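Local coordinates for TCP pilus virulence regulatory protein (PDB 4MLO) that activates transcription as an AraC-family regulator of virulence genes in Vibrio cholerae, probably including those of the TCP pilus, and binds palmitoleic acid, at residues 56-61 against 122-127; 30-35 against 149-154; 69-74 against 79-84; 40-45 against 112-117. All blocks are in the same frame, centred on the assembly; numbering follows the deposited sequence.

Contact 1: 56-61 against 122-127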
loop_
_atom_site.group_PDB
_atom_site.type_symbol
_atom_site.label_atom_id
_atom_site.label_comp_id
_atom_site.label_asym_id
_atom_site.label_seq_id
_atom_site.Cartn_x
_atom_site.Cartn_y
_atom_site.Cartn_z
ATOM N N SER A 56 11.145 2.654 -15.480
ATOM C CA SER A 56 12.127 2.402 -14.426
ATOM C C SER A 56 11.827 3.146 -13.128
ATOM O O SER A 56 12.604 3.039 -12.170
ATOM C CB SER A 56 13.527 2.768 -14.915
ATOM O OG SER A 56 13.994 1.783 -15.818
ATOM N N SER A 57 10.743 3.904 -13.073
ATOM C CA SER A 57 10.366 4.616 -11.856
ATOM C C SER A 57 9.595 3.671 -10.941
ATOM O O SER A 57 8.509 3.200 -11.303
ATOM C CB SER A 57 9.504 5.833 -12.194
ATOM O OG SER A 57 10.113 6.709 -13.135
ATOM N N ILE A 58 10.123 3.425 -9.745
ATOM C CA ILE A 58 9.435 2.623 -8.740
ATOM C C ILE A 58 8.810 3.564 -7.718
ATOM O O ILE A 58 9.511 4.417 -7.145
ATOM C CB ILE A 58 10.403 1.653 -8.034
ATOM C CG1 ILE A 58 11.170 0.792 -9.029
ATOM C CG2 ILE A 58 9.639 0.765 -7.030
ATOM C CD1 ILE A 58 10.316 -0.102 -9.877
ATOM N N ILE A 59 7.518 3.368 -7.445
ATOM C CA ILE A 59 6.816 4.088 -6.390
ATOM C C ILE A 59 6.643 3.130 -5.223
ATOM O O ILE A 59 6.161 2.006 -5.395
ATOM C CB ILE A 59 5.451 4.616 -6.854
ATOM C CG1 ILE A 59 5.611 5.424 -8.163
ATOM C CG2 ILE A 59 4.825 5.454 -5.763
ATOM C CD1 ILE A 59 6.440 6.669 -8.017
ATOM N N LEU A 60 7.057 3.566 -4.043
ATOM C CA LEU A 60 6.928 2.773 -2.836
ATOM C C LEU A 60 5.878 3.413 -1.947
ATOM O O LEU A 60 5.965 4.609 -1.655
ATOM C CB LEU A 60 8.262 2.703 -2.101
ATOM C CG LEU A 60 9.411 2.012 -2.841
ATOM C CD1 LEU A 60 10.157 2.998 -3.762
ATOM C CD2 LEU A 60 10.348 1.350 -1.874
ATOM N N LEU A 61 4.969 2.600 -1.423
ATOM C CA LEU A 61 3.914 3.090 -0.535
ATOM C C LEU A 61 4.088 2.450 0.837
ATOM O O LEU A 61 4.181 1.220 0.954
ATOM C CB LEU A 61 2.511 2.791 -1.085
ATOM C CG LEU A 61 2.197 3.324 -2.497
ATOM C CD1 LEU A 61 0.787 2.932 -2.884
ATOM C CD2 LEU A 61 2.361 4.829 -2.548
ATOM N N ASN A 122 19.778 -3.434 -13.648
ATOM C CA ASN A 122 19.732 -4.680 -12.894
ATOM C C ASN A 122 18.546 -4.703 -11.924
ATOM O O ASN A 122 17.882 -5.738 -11.772
ATOM C CB ASN A 122 21.054 -4.868 -12.153
ATOM N N ASP A 123 18.244 -3.562 -11.286
ATOM C CA ASP A 123 17.188 -3.528 -10.271
ATOM C C ASP A 123 15.805 -3.738 -10.883
ATOM O O ASP A 123 14.977 -4.471 -10.323
ATOM C CB ASP A 123 17.224 -2.199 -9.503
ATOM C CG ASP A 123 18.332 -2.140 -8.450
ATOM O OD1 ASP A 123 18.603 -1.023 -7.948
ATOM O OD2 ASP A 123 18.945 -3.186 -8.137
ATOM N N ILE A 124 15.512 -3.079 -12.005
ATOM C CA ILE A 124 14.178 -3.232 -12.583
ATOM C C ILE A 124 14.013 -4.647 -13.124
ATOM O O ILE A 124 12.900 -5.195 -13.149
ATOM C CB ILE A 124 13.925 -2.141 -13.650
ATOM C CG1 ILE A 124 12.432 -2.017 -13.971
ATOM C CG2 ILE A 124 14.705 -2.405 -14.928
ATOM C CD1 ILE A 124 11.591 -1.516 -12.814
ATOM N N ALA A 125 15.117 -5.290 -13.504
ATOM C CA ALA A 125 15.038 -6.670 -13.964
ATOM C C ALA A 125 14.603 -7.602 -12.841
ATOM O O ALA A 125 13.768 -8.489 -13.055
ATOM C CB ALA A 125 16.388 -7.106 -14.536
ATOM N N VAL A 126 15.147 -7.416 -11.632
ATOM C CA VAL A 126 14.790 -8.303 -10.527
ATOM C C VAL A 126 13.325 -8.112 -10.146
ATOM O O VAL A 126 12.588 -9.085 -9.953
ATOM C CB VAL A 126 15.726 -8.071 -9.324
ATOM C CG1 VAL A 126 15.218 -8.812 -8.091
ATOM C CG2 VAL A 126 17.161 -8.505 -9.678
ATOM N N LEU A 127 12.889 -6.856 -10.028
ATOM C CA LEU A 127 11.510 -6.569 -9.661
ATOM C C LEU A 127 10.539 -7.134 -10.693
ATOM O O LEU A 127 9.564 -7.792 -10.334
ATOM C CB LEU A 127 11.336 -5.062 -9.508
ATOM C CG LEU A 127 12.046 -4.444 -8.300
ATOM C CD1 LEU A 127 12.031 -2.937 -8.420
ATOM C CD2 LEU A 127 11.398 -4.895 -6.979
#

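Contact 2: 30-35 against 149-154. With PAM (palmitoleic acid), chain E.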
loop_
_atom_site.group_PDB
_atom_site.type_symbol
_atom_site.label_atom_id
_atom_site.label_comp_id
_atom_site.label_asym_id
_atom_site.label_seq_id
_atom_site.Cartn_x
_atom_site.Cartn_y
_atom_site.Cartn_z
ATOM N N TYR A 30 3.222 -3.162 2.813
ATOM C CA TYR A 30 4.137 -2.391 1.980
ATOM C C TYR A 30 3.911 -2.721 0.513
ATOM O O TYR A 30 3.712 -3.884 0.160
ATOM C CB TYR A 30 5.599 -2.672 2.347
ATOM C CG TYR A 30 5.944 -2.155 3.693
ATOM C CD1 TYR A 30 5.892 -2.981 4.801
ATOM C CD2 TYR A 30 6.262 -0.819 3.873
ATOM C CE1 TYR A 30 6.177 -2.475 6.090
ATOM C CE2 TYR A 30 6.563 -0.310 5.139
ATOM C CZ TYR A 30 6.512 -1.150 6.230
ATOM O OH TYR A 30 6.787 -0.654 7.477
ATOM N N LYS A 31 3.887 -1.681 -0.335
ATOM C CA LYS A 31 3.615 -1.859 -1.767
ATOM C C LYS A 31 4.656 -1.151 -2.614
ATOM O O LYS A 31 5.200 -0.116 -2.238
ATOM C CB LYS A 31 2.215 -1.333 -2.163
ATOM C CG LYS A 31 1.113 -2.260 -1.701
ATOM C CD LYS A 31 -0.244 -1.748 -2.058
ATOM C CE LYS A 31 -1.302 -2.516 -1.318
ATOM N NZ LYS A 31 -1.519 -3.831 -1.954
ATOM N N MET A 32 4.904 -1.710 -3.797
ATOM C CA MET A 32 5.761 -1.088 -4.790
ATOM C C MET A 32 5.028 -1.204 -6.114
ATOM O O MET A 32 4.385 -2.225 -6.370
ATOM C CB MET A 32 7.129 -1.765 -4.862
ATOM C CG MET A 32 7.890 -1.737 -3.545
ATOM S SD MET A 32 9.384 -2.800 -3.525
ATOM C CE MET A 32 10.416 -1.918 -4.679
ATOM N N PHE A 33 5.062 -0.151 -6.932
ATOM C CA PHE A 33 4.447 -0.286 -8.247
ATOM C C PHE A 33 5.208 0.527 -9.282
ATOM O O PHE A 33 5.989 1.423 -8.960
ATOM C CB PHE A 33 2.946 0.086 -8.240
ATOM C CG PHE A 33 2.642 1.550 -8.083
ATOM C CD1 PHE A 33 2.317 2.071 -6.837
ATOM C CD2 PHE A 33 2.609 2.403 -9.187
ATOM C CE1 PHE A 33 1.993 3.410 -6.686
ATOM C CE2 PHE A 33 2.278 3.751 -9.046
ATOM C CZ PHE A 33 1.972 4.254 -7.793
ATOM N N TRP A 34 5.003 0.149 -10.545
ATOM C CA TRP A 34 5.641 0.815 -11.676
ATOM C C TRP A 34 4.921 0.410 -12.950
ATOM O O TRP A 34 4.260 -0.629 -13.012
ATOM C CB TRP A 34 7.130 0.468 -11.779
ATOM C CG TRP A 34 7.379 -0.962 -12.091
ATOM C CD1 TRP A 34 7.610 -1.499 -13.321
ATOM C CD2 TRP A 34 7.423 -2.057 -11.162
ATOM N NE1 TRP A 34 7.774 -2.861 -13.217
ATOM C CE2 TRP A 34 7.678 -3.224 -11.903
ATOM C CE3 TRP A 34 7.255 -2.164 -9.776
ATOM C CZ2 TRP A 34 7.784 -4.478 -11.311
ATOM C CZ3 TRP A 34 7.362 -3.414 -9.191
ATOM C CH2 TRP A 34 7.615 -4.555 -9.964
ATOM N N ILE A 35 5.072 1.247 -13.973
ATOM C CA ILE A 35 4.476 1.010 -15.283
ATOM C C ILE A 35 5.490 0.284 -16.163
ATOM O O ILE A 35 6.706 0.380 -15.951
ATOM C CB ILE A 35 4.011 2.347 -15.907
ATOM C CG1 ILE A 35 5.203 3.261 -16.225
ATOM C CG2 ILE A 35 3.008 3.050 -14.974
ATOM C CD1 ILE A 35 4.820 4.579 -16.895
ATOM N N SER A 149 16.451 -5.470 1.376
ATOM C CA SER A 149 17.008 -4.615 2.416
ATOM C C SER A 149 17.894 -3.526 1.813
ATOM O O SER A 149 17.827 -2.365 2.230
ATOM C CB SER A 149 17.773 -5.447 3.459
ATOM O OG SER A 149 18.797 -6.211 2.867
ATOM N N GLY A 150 18.721 -3.868 0.823
ATOM C CA GLY A 150 19.562 -2.852 0.205
ATOM C C GLY A 150 18.752 -1.828 -0.574
ATOM O O GLY A 150 19.071 -0.635 -0.576
ATOM N N PHE A 151 17.685 -2.279 -1.236
ATOM C CA PHE A 151 16.822 -1.371 -1.996
ATOM C C PHE A 151 16.138 -0.371 -1.066
ATOM O O PHE A 151 16.189 0.846 -1.286
ATOM C CB PHE A 151 15.786 -2.181 -2.777
ATOM C CG PHE A 151 15.075 -1.391 -3.854
ATOM C CD1 PHE A 151 15.545 -1.389 -5.148
ATOM C CD2 PHE A 151 13.968 -0.633 -3.560
ATOM C CE1 PHE A 151 14.897 -0.652 -6.128
ATOM C CE2 PHE A 151 13.337 0.103 -4.531
ATOM C CZ PHE A 151 13.807 0.090 -5.808
ATOM N N PHE A 152 15.504 -0.868 -0.010
ATOM C CA PHE A 152 14.863 0.017 0.952
ATOM C C PHE A 152 15.883 0.927 1.614
ATOM O O PHE A 152 15.607 2.105 1.854
ATOM C CB PHE A 152 14.122 -0.799 2.014
ATOM C CG PHE A 152 12.997 -1.655 1.478
ATOM C CD1 PHE A 152 12.311 -1.302 0.331
ATOM C CD2 PHE A 152 12.616 -2.813 2.141
ATOM C CE1 PHE A 152 11.283 -2.085 -0.155
ATOM C CE2 PHE A 152 11.568 -3.605 1.648
ATOM C CZ PHE A 152 10.906 -3.229 0.515
ATOM N N SER A 153 17.071 0.398 1.930
ATOM C CA SER A 153 18.110 1.234 2.523
ATOM C C SER A 153 18.466 2.440 1.643
ATOM O O SER A 153 18.625 3.558 2.153
ATOM C CB SER A 153 19.357 0.404 2.818
ATOM O OG SER A 153 19.094 -0.436 3.923
ATOM N N LYS A 154 18.679 2.233 0.343
ATOM C CA LYS A 154 19.081 3.377 -0.478
ATOM C C LYS A 154 17.918 4.336 -0.709
ATOM O O LYS A 154 18.141 5.551 -0.785
ATOM C CB LYS A 154 19.713 2.921 -1.794
ATOM C CG LYS A 154 18.882 2.050 -2.706
ATOM C CD LYS A 154 19.786 1.466 -3.792
ATOM C CE LYS A 154 19.001 0.651 -4.805
ATOM N NZ LYS A 154 19.888 -0.009 -5.815
HETATM C C1 PAM E . -4.038 -3.112 -4.892
HETATM O O1 PAM E . -3.608 -3.894 -5.782
HETATM O O2 PAM E . -3.740 -3.268 -3.685
HETATM C C2 PAM E . -4.951 -1.974 -5.256
HETATM C C3 PAM E . -4.370 -0.614 -4.839
HETATM C C4 PAM E . -3.033 -0.389 -5.542
HETATM C C5 PAM E . -2.429 0.976 -5.233
HETATM C C6 PAM E . -1.025 1.102 -5.823
HETATM C C7 PAM E . -1.007 1.006 -7.348
HETATM C C8 PAM E . -1.663 2.220 -7.981
HETATM C C9 PAM E . -1.727 2.118 -9.502
HETATM C C10 PAM E . -2.592 1.338 -10.160
HETATM C C11 PAM E . -3.580 0.429 -9.449
HETATM C C12 PAM E . -4.884 0.234 -10.223
HETATM C C13 PAM E . -5.912 -0.377 -9.267
HETATM C C14 PAM E . -7.358 -0.228 -9.694
HETATM C C15 PAM E . -7.759 1.229 -9.880
HETATM C C16 PAM E . -9.242 1.435 -9.700
#

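Contact 3: 69-74 against 79-84. With PAM (palmitoleic acid), chain E.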
loop_
_atom_site.group_PDB
_atom_site.type_symbol
_atom_site.label_atom_id
_atom_site.label_comp_id
_atom_site.label_asym_id
_atom_site.label_seq_id
_atom_site.Cartn_x
_atom_site.Cartn_y
_atom_site.Cartn_z
ATOM N N PHE A 69 -3.909 10.099 -4.189
ATOM C CA PHE A 69 -3.098 10.368 -5.366
ATOM C C PHE A 69 -3.848 9.904 -6.594
ATOM O O PHE A 69 -4.803 9.130 -6.509
ATOM C CB PHE A 69 -1.710 9.722 -5.293
ATOM C CG PHE A 69 -1.696 8.214 -5.422
ATOM C CD1 PHE A 69 -1.797 7.421 -4.291
ATOM C CD2 PHE A 69 -1.488 7.588 -6.645
ATOM C CE1 PHE A 69 -1.735 6.052 -4.380
ATOM C CE2 PHE A 69 -1.433 6.210 -6.751
ATOM C CZ PHE A 69 -1.541 5.434 -5.609
ATOM N N SER A 70 -3.430 10.450 -7.739
ATOM C CA SER A 70 -3.880 9.995 -9.034
ATOM C C SER A 70 -2.694 9.549 -9.877
ATOM O O SER A 70 -1.562 10.023 -9.716
ATOM C CB SER A 70 -4.646 11.096 -9.759
ATOM O OG SER A 70 -3.787 12.192 -10.006
ATOM N N LEU A 71 -2.989 8.653 -10.813
ATOM C CA LEU A 71 -2.046 8.203 -11.826
ATOM C C LEU A 71 -2.726 8.346 -13.179
ATOM O O LEU A 71 -3.762 7.721 -13.429
ATOM C CB LEU A 71 -1.602 6.752 -11.574
ATOM C CG LEU A 71 -0.477 6.259 -12.502
ATOM C CD1 LEU A 71 0.821 7.024 -12.254
ATOM C CD2 LEU A 71 -0.245 4.764 -12.360
ATOM N N THR A 72 -2.140 9.168 -14.064
ATOM C CA THR A 72 -2.700 9.438 -15.385
ATOM C C THR A 72 -1.764 8.895 -16.458
ATOM O O THR A 72 -0.571 9.197 -16.455
ATOM C CB THR A 72 -2.906 10.942 -15.598
ATOM O OG1 THR A 72 -3.771 11.475 -14.590
ATOM C CG2 THR A 72 -3.531 11.204 -16.982
ATOM N N SER A 73 -2.300 8.069 -17.349
ATOM C CA SER A 73 -1.521 7.575 -18.469
ATOM C C SER A 73 -1.271 8.712 -19.450
ATOM O O SER A 73 -2.176 9.494 -19.751
ATOM C CB SER A 73 -2.250 6.423 -19.162
ATOM O OG SER A 73 -1.706 6.174 -20.462
ATOM N N LEU A 74 -0.039 8.815 -19.929
ATOM C CA LEU A 74 0.289 9.739 -21.016
ATOM C C LEU A 74 0.633 9.006 -22.301
ATOM O O LEU A 74 1.183 9.620 -23.223
ATOM C CB LEU A 74 1.443 10.661 -20.597
ATOM C CG LEU A 74 1.198 11.492 -19.329
ATOM C CD1 LEU A 74 2.391 12.342 -18.959
ATOM C CD2 LEU A 74 -0.033 12.360 -19.491
ATOM N N ILE A 79 -0.901 0.636 -21.093
ATOM C CA ILE A 79 0.188 0.488 -20.133
ATOM C C ILE A 79 -0.248 -0.569 -19.136
ATOM O O ILE A 79 -1.429 -0.630 -18.774
ATOM C CB ILE A 79 0.479 1.813 -19.400
ATOM C CG1 ILE A 79 1.150 2.818 -20.340
ATOM C CG2 ILE A 79 1.343 1.576 -18.164
ATOM C CD1 ILE A 79 1.252 4.211 -19.724
ATOM N N ASN A 80 0.694 -1.394 -18.699
ATOM C CA ASN A 80 0.469 -2.316 -17.597
ATOM C C ASN A 80 1.126 -1.766 -16.349
ATOM O O ASN A 80 2.328 -1.448 -16.358
ATOM C CB ASN A 80 1.016 -3.708 -17.908
ATOM C CG ASN A 80 0.262 -4.376 -19.042
ATOM O OD1 ASN A 80 -0.956 -4.258 -19.134
ATOM N ND2 ASN A 80 0.986 -5.053 -19.921
ATOM N N VAL A 81 0.357 -1.695 -15.261
ATOM C CA VAL A 81 0.883 -1.271 -13.963
ATOM C C VAL A 81 1.070 -2.507 -13.096
ATOM O O VAL A 81 0.102 -3.191 -12.748
ATOM C CB VAL A 81 -0.043 -0.260 -13.271
ATOM C CG1 VAL A 81 0.640 0.345 -12.051
ATOM C CG2 VAL A 81 -0.445 0.833 -14.240
ATOM N N SER A 82 2.324 -2.770 -12.719
ATOM C CA SER A 82 2.640 -3.889 -11.856
ATOM C C SER A 82 2.674 -3.406 -10.420
ATOM O O SER A 82 3.221 -2.339 -10.132
ATOM C CB SER A 82 3.992 -4.498 -12.235
ATOM O OG SER A 82 3.984 -4.974 -13.564
ATOM N N VAL A 83 2.113 -4.219 -9.523
ATOM C CA VAL A 83 2.004 -3.890 -8.102
ATOM C C VAL A 83 2.491 -5.089 -7.299
ATOM O O VAL A 83 1.893 -6.167 -7.373
ATOM C CB VAL A 83 0.557 -3.556 -7.714
ATOM C CG1 VAL A 83 0.461 -3.149 -6.212
ATOM C CG2 VAL A 83 0.018 -2.475 -8.592
ATOM N N ILE A 84 3.527 -4.886 -6.489
ATOM C CA ILE A 84 4.005 -5.892 -5.543
ATOM C C ILE A 84 3.506 -5.484 -4.168
ATOM O O ILE A 84 3.752 -4.356 -3.739
ATOM C CB ILE A 84 5.540 -5.993 -5.542
ATOM C CG1 ILE A 84 6.067 -6.446 -6.900
ATOM C CG2 ILE A 84 6.040 -6.966 -4.452
ATOM C CD1 ILE A 84 7.598 -6.368 -6.997
HETATM C C1 PAM E . -4.038 -3.112 -4.892
HETATM O O1 PAM E . -3.608 -3.894 -5.782
HETATM O O2 PAM E . -3.740 -3.268 -3.685
HETATM C C2 PAM E . -4.951 -1.974 -5.256
HETATM C C3 PAM E . -4.370 -0.614 -4.839
HETATM C C4 PAM E . -3.033 -0.389 -5.542
HETATM C C5 PAM E . -2.429 0.976 -5.233
HETATM C C6 PAM E . -1.025 1.102 -5.823
HETATM C C7 PAM E . -1.007 1.006 -7.348
HETATM C C8 PAM E . -1.663 2.220 -7.981
HETATM C C9 PAM E . -1.727 2.118 -9.502
HETATM C C10 PAM E . -2.592 1.338 -10.160
HETATM C C11 PAM E . -3.580 0.429 -9.449
HETATM C C12 PAM E . -4.884 0.234 -10.223
HETATM C C13 PAM E . -5.912 -0.377 -9.267
HETATM C C14 PAM E . -7.358 -0.228 -9.694
HETATM C C15 PAM E . -7.759 1.229 -9.880
HETATM C C16 PAM E . -9.242 1.435 -9.700
#

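Contact 4: 40-45 against 112-117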
loop_
_atom_site.group_PDB
_atom_site.type_symbol
_atom_site.label_atom_id
_atom_site.label_comp_id
_atom_site.label_asym_id
_atom_site.label_seq_id
_atom_site.Cartn_x
_atom_site.Cartn_y
_atom_site.Cartn_z
ATOM N N ALA A 40 3.685 8.105 -17.487
ATOM C CA ALA A 40 2.495 8.434 -16.732
ATOM C C ALA A 40 2.826 9.606 -15.827
ATOM O O ALA A 40 3.994 9.908 -15.569
ATOM C CB ALA A 40 1.992 7.238 -15.906
ATOM N N LYS A 41 1.776 10.257 -15.340
ATOM C CA LYS A 41 1.882 11.388 -14.430
ATOM C C LYS A 41 1.237 10.977 -13.114
ATOM O O LYS A 41 0.050 10.629 -13.091
ATOM C CB LYS A 41 1.187 12.612 -15.018
ATOM C CG LYS A 41 1.278 13.853 -14.157
ATOM C CD LYS A 41 0.296 14.909 -14.641
ATOM C CE LYS A 41 0.512 16.257 -13.965
ATOM N NZ LYS A 41 -0.525 17.258 -14.372
ATOM N N LEU A 42 2.033 11.014 -12.043
ATOM C CA LEU A 42 1.567 10.725 -10.694
ATOM C C LEU A 42 1.429 12.040 -9.944
ATOM O O LEU A 42 2.391 12.803 -9.842
ATOM C CB LEU A 42 2.547 9.800 -9.981
ATOM C CG LEU A 42 2.210 9.208 -8.602
ATOM C CD1 LEU A 42 3.276 8.189 -8.278
ATOM C CD2 LEU A 42 2.139 10.244 -7.487
ATOM N N ILE A 43 0.233 12.312 -9.440
ATOM C CA ILE A 43 -0.023 13.493 -8.628
ATOM C C ILE A 43 -0.320 13.036 -7.211
ATOM O O ILE A 43 -1.331 12.361 -6.962
ATOM C CB ILE A 43 -1.174 14.328 -9.184
ATOM C CG1 ILE A 43 -0.812 14.810 -10.590
ATOM C CG2 ILE A 43 -1.449 15.504 -8.258
ATOM C CD1 ILE A 43 -1.942 15.478 -11.293
ATOM N N ASP A 44 0.554 13.420 -6.286
ATOM C CA ASP A 44 0.386 13.114 -4.871
ATOM C C ASP A 44 -0.328 14.285 -4.208
ATOM O O ASP A 44 0.281 15.332 -3.946
ATOM C CB ASP A 44 1.738 12.838 -4.228
ATOM C CG ASP A 44 1.629 12.549 -2.747
ATOM O OD1 ASP A 44 0.488 12.397 -2.242
ATOM O OD2 ASP A 44 2.696 12.457 -2.100
ATOM N N LYS A 45 -1.614 14.092 -3.905
ATOM C CA LYS A 45 -2.433 15.164 -3.342
ATOM C C LYS A 45 -2.038 15.503 -1.915
ATOM O O LYS A 45 -2.303 16.616 -1.456
ATOM C CB LYS A 45 -3.911 14.785 -3.375
ATOM C CG LYS A 45 -4.581 15.023 -4.714
ATOM C CD LYS A 45 -4.030 14.111 -5.789
ATOM N N LYS A 112 7.406 10.881 5.162
ATOM C CA LYS A 112 7.083 10.608 3.769
ATOM C C LYS A 112 6.488 9.208 3.609
ATOM O O LYS A 112 7.074 8.218 4.060
ATOM C CB LYS A 112 8.327 10.762 2.888
ATOM N N ASP A 113 5.323 9.140 2.945
ATOM C CA ASP A 113 4.544 7.914 2.748
ATOM C C ASP A 113 4.595 7.380 1.329
ATOM O O ASP A 113 4.133 6.251 1.081
ATOM C CB ASP A 113 3.053 8.150 3.071
ATOM C CG ASP A 113 2.785 8.359 4.542
ATOM O OD1 ASP A 113 1.824 9.088 4.862
ATOM O OD2 ASP A 113 3.519 7.794 5.374
ATOM N N LEU A 114 5.061 8.184 0.382
ATOM C CA LEU A 114 5.102 7.790 -1.021
ATOM C C LEU A 114 6.469 8.199 -1.548
ATOM O O LEU A 114 6.810 9.386 -1.539
ATOM C CB LEU A 114 3.960 8.446 -1.814
ATOM C CG LEU A 114 3.785 8.068 -3.285
ATOM C CD1 LEU A 114 2.357 8.401 -3.720
ATOM C CD2 LEU A 114 4.765 8.760 -4.210
ATOM N N LEU A 115 7.274 7.220 -1.941
ATOM C CA LEU A 115 8.672 7.447 -2.281
ATOM C C LEU A 115 8.918 6.945 -3.699
ATOM O O LEU A 115 8.254 6.021 -4.170
ATOM C CB LEU A 115 9.603 6.761 -1.276
ATOM C CG LEU A 115 9.343 7.035 0.224
ATOM C CD1 LEU A 115 10.312 6.224 1.058
ATOM C CD2 LEU A 115 9.500 8.498 0.568
ATOM N N LEU A 116 9.787 7.652 -4.415
ATOM C CA LEU A 116 10.189 7.310 -5.774
ATOM C C LEU A 116 11.639 6.836 -5.796
ATOM O O LEU A 116 12.513 7.435 -5.153
ATOM C CB LEU A 116 10.022 8.532 -6.695
ATOM C CG LEU A 116 10.471 8.434 -8.158
ATOM C CD1 LEU A 116 9.339 7.929 -9.027
ATOM C CD2 LEU A 116 10.973 9.778 -8.660
ATOM N N TRP A 117 11.909 5.778 -6.555
ATOM C CA TRP A 117 13.281 5.396 -6.870
ATOM C C TRP A 117 13.409 5.173 -8.372
ATOM O O TRP A 117 12.666 4.374 -8.951
ATOM C CB TRP A 117 13.721 4.153 -6.100
ATOM C CG TRP A 117 15.144 3.832 -6.370
ATOM C CD1 TRP A 117 15.619 2.907 -7.251
ATOM C CD2 TRP A 117 16.305 4.448 -5.770
ATOM N NE1 TRP A 117 16.986 2.896 -7.232
ATOM C CE2 TRP A 117 17.436 3.836 -6.336
ATOM C CE3 TRP A 117 16.488 5.449 -4.804
ATOM C CZ2 TRP A 117 18.736 4.196 -5.984
ATOM C CZ3 TRP A 117 17.785 5.806 -4.445
ATOM C CH2 TRP A 117 18.893 5.178 -5.036
#

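Contact 1: 56-61 against 122-127
Ile58 of strand 57-61 packs against Ile124 and Leu127 of helix 121-131. Its CD1 methyl lies 3.5 Å from Ile124 CD1 and 3.6 Å from Leu127 CD1, so two residues one helical turn apart grip one methyl. Leu127 meets Ile58 tip to tip, while the Ile124 side chain crosses it at a slant. CG1 of Ile58 stands anti to the carbonyl carbon (chi1 -54°), which places CD1 against the two helix methyls. The second kind of contact is looser. Just before the strand, Ser56 CA is 4.3 Å from Ile124 CD1, and Ser56 OG is equally far from Ile124 CG2. This end is partly exposed, whereas Ile58 and Leu127 are buried. Salt bridging of Asp123 to Lys154 ties the helix to helix 141-159. Helix 121-131 packs on the face of the five-stranded sheet that also carries Met32 and Trp34. Ile58 and Leu127 both touch Trp34 on the neighbouring strand 31-35, and Leu127 also meets Phe148 of helix 141-159.

Contact 2: 30-35 against 149-154
Strand 31-35 and helix 141-159 keep their backbones apart, with 10.8 Å between Met32 CA and Phe152 CA, and the Met32 side chain bridges the gap. It ends between two phenylalanines of the helix. Its CE methyl comes within 3.6 Å of Phe151 CE2, oblique to that ring. Its SD lies at the edge of the Phe152 ring, 3.9 Å from CE1, a Met-aromatic contact. The thioether runs extended and bends at chi3 (68°), so that the methyl lies against Phe151 while the sulfur stays beside Phe152. The residues on either side in sequence, Lys31 and Phe33, serve the other face of the sheet. Lys31 NZ donates a 2.9 Å hydrogen bond to palmitoleic acid O2, and Phe33 sets one ring face against the acyl chain, C7 3.5 Å from Phe33 CD1, near the rim. Lys31 NZ also bonds Thr85, and Lys230 and Tyr12 bond the same lipid. Strand 31-35 runs between strands 57-61 and 79-86, with helices on one face and the fatty acid on the other.

Contact 3: 69-74 against 79-84
This is a sparse packing contact between facing strands of two sheets, with one methyl-to-hydroxyl touch and one aliphatic pair, at the closed end where the chain turns between strands 66-73 and 79-86. The backbones diverge from that end: CA atoms are 7.5 Å apart at Ser73 and Ile79, but 10.1 Å at Leu71 and Val81. The closest touch is Ile79 CD1, 3.6 Å from Ser73 OG. Ser73 OG accepts a hydrogen bond from Ser75 N, so the methyl packs beside an oxygen already engaged. Farther in, Leu71 CD2 and Val81 CG2 meet loosely at 4.4 Å. Where the strands part, palmitoleic acid lies between them. Val81 has CG1 anti to the backbone N (chi1 -170°), which sets CG1 3.9 Å from lipid C10 and CG2 against Leu71; Val83 CG2 is 3.8 Å from C7. The Phe69 ring presents its edge, with CZ 4.0 Å from C8. Strand 66-73 runs between 19-26 and 40-44 in one sheet, strand 79-86 between 7-14 and 31-35 in the other.

Contact 4: 40-45 against 112-117
Leu114 is the centre of this contact, meeting both Leu42 and Asp44 of strand 40-44. Neither touch is tight, but the leucine side is the more fully packed. Leu42 CD2 lies 4.2 Å from Leu114 CD1 in one of two modelled conformations of Leu42, and the two side chains run alongside each other, pointing opposite ways. Both have CG anti to the backbone N (chi1 -173° and -176°), which carries each CG out between the strands. Ile59 touches both leucines and helps to fill the layer between the strands. The other side is polar. Asp44 OD2 only brushes the flank of Leu114, 4.2 Å from its CB, while Asp44 OD1 accepts a hydrogen bond from Asn46 N. At this end Lys45 follows Asp44 and Asp113 precedes Leu114, both partly exposed. The backbones stay separate, with the CA atoms of Asp44 and Leu114 8.1 Å apart. Two antiparallel sheets facing each other across a hydrophobic interior are characteristic of the cupin-like fold assigned to this domain.

In the fold
All four contacts fall within the cupin-like domain. Contacts 1 and 2 pack helices 121-131 and 141-159 on the outer face of the five-stranded sheet, through neighbouring strands 57-61 and 31-35. Contacts 3 and 4 instead join that sheet to the four-stranded one, where strands 66-73 and 40-44 are neighbours. Contacts 2, 3 and 4 are buried, whereas contact 1 is only partly so, opening toward Ser56. Their chemistry follows their place: aliphatic in contact 1, sulfur and aromatic in contact 2, aliphatic with a polar edge in contacts 3 and 4. Palmitoleic acid touches segments of contacts 1, 2 and 3, with Lys31 of contact 2 among the residues that bond its carboxylate.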